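Local atomic coordinates of aldo-keto reductase AKR2E4 (Bombyx mori, PDB entry 3WCZ), a protein that reduces 3-dehydroecdysone with NADPH as cosubstrate, a steroid conversion that may help to regulate molting in the silkworm. Residues A[174-186]-A[199-211]. Residues are numbered along the deposited sequence; the frame is centred on the assembly and turned at random.
With NAP (NADP nicotinamide-adenine-dinucleotide phosphate), chain B; EDO (1,2-ethanediol), chain C.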
# COMPACT_ATOMS: atom_id res chain seq x y z
N ILE A 174 -10.35 17.99 -6.01
CA ILE A 174 -10.66 16.71 -5.40
C ILE A 174 -9.53 16.22 -4.52
O ILE A 174 -8.39 16.14 -4.98
CB ILE A 174 -10.94 15.73 -6.46
CG1 ILE A 174 -11.18 14.36 -5.85
CG2 ILE A 174 -9.85 15.63 -7.39
CD1 ILE A 174 -11.87 13.42 -6.81
N ARG A 175 -9.80 15.91 -3.26
CA ARG A 175 -8.74 15.44 -2.38
C ARG A 175 -8.51 13.95 -2.63
O ARG A 175 -9.33 13.25 -3.23
CB ARG A 175 -9.01 15.75 -0.90
CG ARG A 175 -10.00 14.86 -0.28
CD ARG A 175 -10.45 15.34 1.10
NE ARG A 175 -11.04 16.69 1.02
CZ ARG A 175 -11.42 17.41 2.07
NH1 ARG A 175 -11.27 16.98 3.31
NH2 ARG A 175 -11.93 18.61 1.85
N PRO A 176 -7.32 13.49 -2.26
CA PRO A 176 -7.00 12.09 -2.44
C PRO A 176 -7.98 11.21 -1.69
O PRO A 176 -8.46 11.59 -0.60
CB PRO A 176 -5.58 11.98 -1.89
CG PRO A 176 -5.35 13.18 -1.12
CD PRO A 176 -6.21 14.24 -1.65
N VAL A 177 -8.31 10.04 -2.24
CA VAL A 177 -9.10 9.06 -1.49
C VAL A 177 -8.28 8.37 -0.41
O VAL A 177 -8.83 7.95 0.60
CB VAL A 177 -9.71 7.95 -2.38
CG1 VAL A 177 -10.74 8.52 -3.34
CG2 VAL A 177 -8.63 7.18 -3.16
N ILE A 178 -6.96 8.32 -0.63
CA ILE A 178 -6.03 7.53 0.16
C ILE A 178 -4.68 8.22 0.24
O ILE A 178 -4.26 8.85 -0.72
CB ILE A 178 -5.86 6.13 -0.48
CG1 ILE A 178 -7.01 5.24 0.03
CG2 ILE A 178 -4.47 5.48 -0.16
CD1 ILE A 178 -7.26 4.02 -0.75
N ASN A 179 -4.02 8.07 1.39
CA ASN A 179 -2.60 8.31 1.56
C ASN A 179 -2.00 6.98 1.98
O ASN A 179 -2.37 6.44 3.04
CB ASN A 179 -2.34 9.43 2.57
CG ASN A 179 -0.86 9.84 2.66
OD1 ASN A 179 -0.07 9.59 1.75
ND2 ASN A 179 -0.51 10.56 3.72
N GLN A 180 -1.10 6.44 1.15
CA GLN A 180 -0.45 5.18 1.47
C GLN A 180 0.90 5.45 2.12
O GLN A 180 1.79 6.06 1.51
CB GLN A 180 -0.29 4.32 0.20
CG GLN A 180 0.47 3.02 0.44
CD GLN A 180 0.61 2.05 -0.72
OE1 GLN A 180 1.71 1.51 -0.93
NE2 GLN A 180 -0.45 1.80 -1.46
N ILE A 181 1.02 5.05 3.38
CA ILE A 181 2.18 5.39 4.20
C ILE A 181 2.60 4.17 5.03
O ILE A 181 1.85 3.19 5.16
CB ILE A 181 1.89 6.61 5.12
CG1 ILE A 181 0.68 6.34 5.99
CG2 ILE A 181 1.71 7.85 4.27
CD1 ILE A 181 0.43 7.40 7.08
N GLU A 182 3.81 4.23 5.58
CA GLU A 182 4.32 3.14 6.39
C GLU A 182 3.68 3.11 7.76
O GLU A 182 3.80 4.08 8.50
CB GLU A 182 5.84 3.27 6.55
CG GLU A 182 6.40 2.09 7.27
CD GLU A 182 7.89 2.12 7.46
OE1 GLU A 182 8.63 2.69 6.64
OE2 GLU A 182 8.36 1.49 8.43
N VAL A 183 3.03 2.01 8.12
CA VAL A 183 2.47 1.86 9.45
C VAL A 183 2.72 0.45 9.96
O VAL A 183 2.34 -0.54 9.31
CB VAL A 183 0.95 2.20 9.55
CG1 VAL A 183 0.57 2.35 11.01
CG2 VAL A 183 0.62 3.46 8.77
N ASN A 184 3.36 0.37 11.13
CA ASN A 184 3.72 -0.89 11.76
C ASN A 184 4.11 -0.55 13.20
O ASN A 184 4.08 0.62 13.59
CB ASN A 184 4.83 -1.59 10.96
CG ASN A 184 6.02 -0.70 10.73
OD1 ASN A 184 6.53 -0.08 11.68
ND2 ASN A 184 6.43 -0.56 9.48
N PRO A 185 4.46 -1.56 14.03
CA PRO A 185 4.56 -1.23 15.46
C PRO A 185 5.69 -0.29 15.83
O PRO A 185 5.59 0.41 16.84
CB PRO A 185 4.78 -2.61 16.13
CG PRO A 185 4.08 -3.58 15.19
CD PRO A 185 4.36 -3.01 13.80
N THR A 186 6.74 -0.28 15.03
CA THR A 186 7.87 0.61 15.31
C THR A 186 7.81 1.95 14.55
O THR A 186 8.69 2.81 14.74
CB THR A 186 9.22 -0.10 15.09
OG1 THR A 186 9.17 -0.95 13.94
CG2 THR A 186 9.51 -0.98 16.28
N LEU A 199 -9.74 14.27 7.69
CA LEU A 199 -10.04 14.91 6.41
C LEU A 199 -10.79 13.97 5.43
O LEU A 199 -10.96 14.30 4.26
CB LEU A 199 -8.73 15.37 5.77
CG LEU A 199 -8.07 16.54 6.48
CD1 LEU A 199 -6.65 16.73 6.03
CD2 LEU A 199 -8.86 17.80 6.22
N GLY A 200 -11.19 12.80 5.90
CA GLY A 200 -11.84 11.81 5.06
C GLY A 200 -10.94 11.11 4.06
O GLY A 200 -11.42 10.60 3.04
N ILE A 201 -9.65 11.08 4.36
CA ILE A 201 -8.67 10.42 3.53
C ILE A 201 -8.27 9.12 4.24
O ILE A 201 -7.71 9.16 5.34
CB ILE A 201 -7.45 11.34 3.33
CG1 ILE A 201 -7.85 12.64 2.64
CG2 ILE A 201 -6.34 10.61 2.55
CD1 ILE A 201 -6.74 13.69 2.63
N ALA A 202 -8.59 7.99 3.62
CA ALA A 202 -8.25 6.70 4.20
C ALA A 202 -6.75 6.44 4.06
O ALA A 202 -6.07 7.03 3.21
CB ALA A 202 -9.06 5.58 3.54
N VAL A 203 -6.24 5.55 4.90
CA VAL A 203 -4.82 5.23 4.93
C VAL A 203 -4.58 3.78 4.57
O VAL A 203 -5.16 2.89 5.19
CB VAL A 203 -4.22 5.57 6.28
CG1 VAL A 203 -2.77 5.09 6.35
CG2 VAL A 203 -4.35 7.08 6.51
N MET A 204 -3.71 3.56 3.59
CA MET A 204 -3.16 2.24 3.31
C MET A 204 -1.83 2.16 4.05
O MET A 204 -1.04 3.10 4.00
CB MET A 204 -2.95 1.99 1.81
CG MET A 204 -4.24 1.83 1.03
SD MET A 204 -3.99 1.64 -0.76
CE MET A 204 -3.37 -0.06 -0.83
N ALA A 205 -1.62 1.06 4.79
CA ALA A 205 -0.43 0.83 5.60
C ALA A 205 0.53 -0.13 4.92
O ALA A 205 0.28 -1.35 4.83
CB ALA A 205 -0.86 0.25 6.97
N TYR A 206 1.63 0.43 4.42
CA TYR A 206 2.67 -0.38 3.82
C TYR A 206 3.70 -0.86 4.85
O TYR A 206 3.75 -0.36 5.96
CB TYR A 206 3.29 0.32 2.62
CG TYR A 206 4.24 1.47 2.79
CD1 TYR A 206 5.50 1.31 3.35
CD2 TYR A 206 3.92 2.71 2.26
CE1 TYR A 206 6.41 2.36 3.39
CE2 TYR A 206 4.81 3.76 2.31
CZ TYR A 206 6.06 3.57 2.85
OH TYR A 206 6.98 4.57 2.89
N SER A 207 4.49 -1.85 4.43
CA SER A 207 5.43 -2.58 5.29
C SER A 207 4.79 -2.88 6.64
O SER A 207 5.34 -2.57 7.69
CB SER A 207 6.74 -1.81 5.45
OG SER A 207 7.40 -1.58 4.20
N PRO A 208 3.61 -3.50 6.61
CA PRO A 208 2.83 -3.70 7.84
C PRO A 208 3.50 -4.61 8.87
O PRO A 208 3.15 -4.52 10.05
CB PRO A 208 1.54 -4.34 7.34
CG PRO A 208 1.94 -5.06 6.10
CD PRO A 208 2.94 -4.11 5.45
N PHE A 209 4.44 -5.47 8.46
CA PHE A 209 5.10 -6.34 9.42
C PHE A 209 6.30 -5.67 10.09
O PHE A 209 6.89 -6.26 11.02
CB PHE A 209 5.49 -7.66 8.77
CG PHE A 209 4.31 -8.47 8.31
CD1 PHE A 209 3.34 -8.89 9.21
CD2 PHE A 209 4.15 -8.80 6.99
CE1 PHE A 209 2.26 -9.65 8.76
CE2 PHE A 209 3.12 -9.56 6.55
CZ PHE A 209 2.17 -9.98 7.43
N GLY A 210 6.66 -4.46 9.69
CA GLY A 210 7.71 -3.73 10.37
C GLY A 210 9.00 -4.54 10.42
O GLY A 210 9.35 -5.21 9.46
N PHE A 211 9.70 -4.47 11.54
CA PHE A 211 10.94 -5.23 11.72
C PHE A 211 10.68 -6.55 12.44
O PHE A 211 11.63 -7.20 12.89
CB PHE A 211 11.99 -4.39 12.48
CG PHE A 211 12.52 -3.23 11.70
CD1 PHE A 211 13.57 -3.40 10.81
CD2 PHE A 211 12.00 -1.95 11.86
CE1 PHE A 211 14.07 -2.34 10.09
CE2 PHE A 211 12.50 -0.88 11.14
CZ PHE A 211 13.54 -1.07 10.28
PA NAP B . 5.77 -6.64 4.44
O1A NAP B . 4.46 -7.06 3.92
O2A NAP B . 5.94 -5.62 5.46
O5B NAP B . 6.69 -7.85 4.82
C5B NAP B . 6.86 -8.93 3.96
C4B NAP B . 7.70 -10.05 4.54
O4B NAP B . 6.96 -10.73 5.57
C3B NAP B . 8.17 -11.09 3.59
O3B NAP B . 9.47 -11.46 3.98
C2B NAP B . 7.21 -12.17 3.78
O2B NAP B . 7.69 -13.45 3.42
C1B NAP B . 6.90 -12.10 5.25
N9A NAP B . 5.58 -12.54 5.67
C8A NAP B . 4.43 -12.30 5.02
N7A NAP B . 3.39 -12.73 5.70
C5A NAP B . 3.87 -13.30 6.85
C6A NAP B . 3.26 -13.93 7.95
N6A NAP B . 1.88 -14.13 8.07
N1A NAP B . 4.08 -14.37 8.91
C2A NAP B . 5.40 -14.21 8.84
N3A NAP B . 6.02 -13.61 7.81
C4A NAP B . 5.24 -13.14 6.82
O3 NAP B . 6.61 -6.18 3.13
PN NAP B . 6.86 -4.88 2.25
O1N NAP B . 7.07 -5.39 0.87
O2N NAP B . 7.93 -4.08 2.90
O5D NAP B . 5.53 -4.01 2.32
C5D NAP B . 4.32 -4.51 1.84
C4D NAP B . 3.81 -3.87 0.54
O4D NAP B . 3.53 -2.49 0.72
C3D NAP B . 4.79 -3.87 -0.59
O3D NAP B . 4.97 -5.16 -1.14
C2D NAP B . 4.21 -2.89 -1.48
O2D NAP B . 3.08 -3.40 -2.13
C1D NAP B . 3.83 -1.80 -0.50
N1N NAP B . 4.82 -0.75 -0.20
C2N NAP B . 4.63 0.50 -0.67
C3N NAP B . 5.54 1.48 -0.38
C7N NAP B . 5.24 2.84 -0.90
O7N NAP B . 4.08 3.20 -1.21
N7N NAP B . 6.26 3.72 -0.89
C4N NAP B . 6.71 1.21 0.35
C5N NAP B . 6.89 -0.09 0.85
C6N NAP B . 5.91 -1.03 0.55
P2B NAP B . 6.92 -14.39 2.38
O1X NAP B . 7.86 -15.61 2.26
O2X NAP B . 5.64 -14.79 2.99
O3X NAP B . 6.78 -13.63 1.09
C1 EDO C . -12.51 18.46 -2.02
O1 EDO C . -11.36 18.45 -1.15
C2 EDO C . -13.28 17.14 -1.86
O2 EDO C . -12.54 16.09 -2.53
O HOH W 1 -11.54 8.40 1.17
O HOH W 2 5.60 6.55 5.08
O HOH W 3 8.36 -3.56 13.89
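Ser207 O is gripped from opposite faces of its carbonyl plane, by Asn184 ND2 at 2.9 Å and by Gly210 N, whose bond closes a type I turn. The Asn184 amide lies nearly flat with this acceptor, and its ND2 also donates to Glu182 OE2 at 3.0 Å, tying the turn to the end of strand 178-182; that carboxylate also takes the backbone N-H groups of Val294 and Ile295. Here, as in other TIM barrels, the C-terminal ends of parallel strands present the binding groups. The Tyr206 ring is sandwiched: Glu182 N sits over the centre of one face, and nicotinamide C4N lies 3.1 Å above the other. With CG set between backbone N and carbonyl carbon (chi1 75°), the ring folds back toward strand 178-182, while its OH bonds Asn159. Next door Ser207 OG binds NADP O2N at 2.9 Å. Deeper in, Gln180 NE2 hydrogen-bonds Asp53 OD1 and makes only a weak bond to Met204 SD. At the far end Arg175 NH1 reaches Leu199 O at 2.9 Å, just past helix 190-198, and Arg175 CD lies 4.1 Å from Ile201 CG1; an alanine here would probably leave that carbonyl without its guanidinium mate and lose the methylene beside Ile201. Five parallel bridges join strands 178-182 and 202-206, adjacent barrel staves linked by helix 190-198 in a beta-alpha-beta crossover, with helix 162-170 against Ile201 and helix 241-251 against Val183 and Pro208.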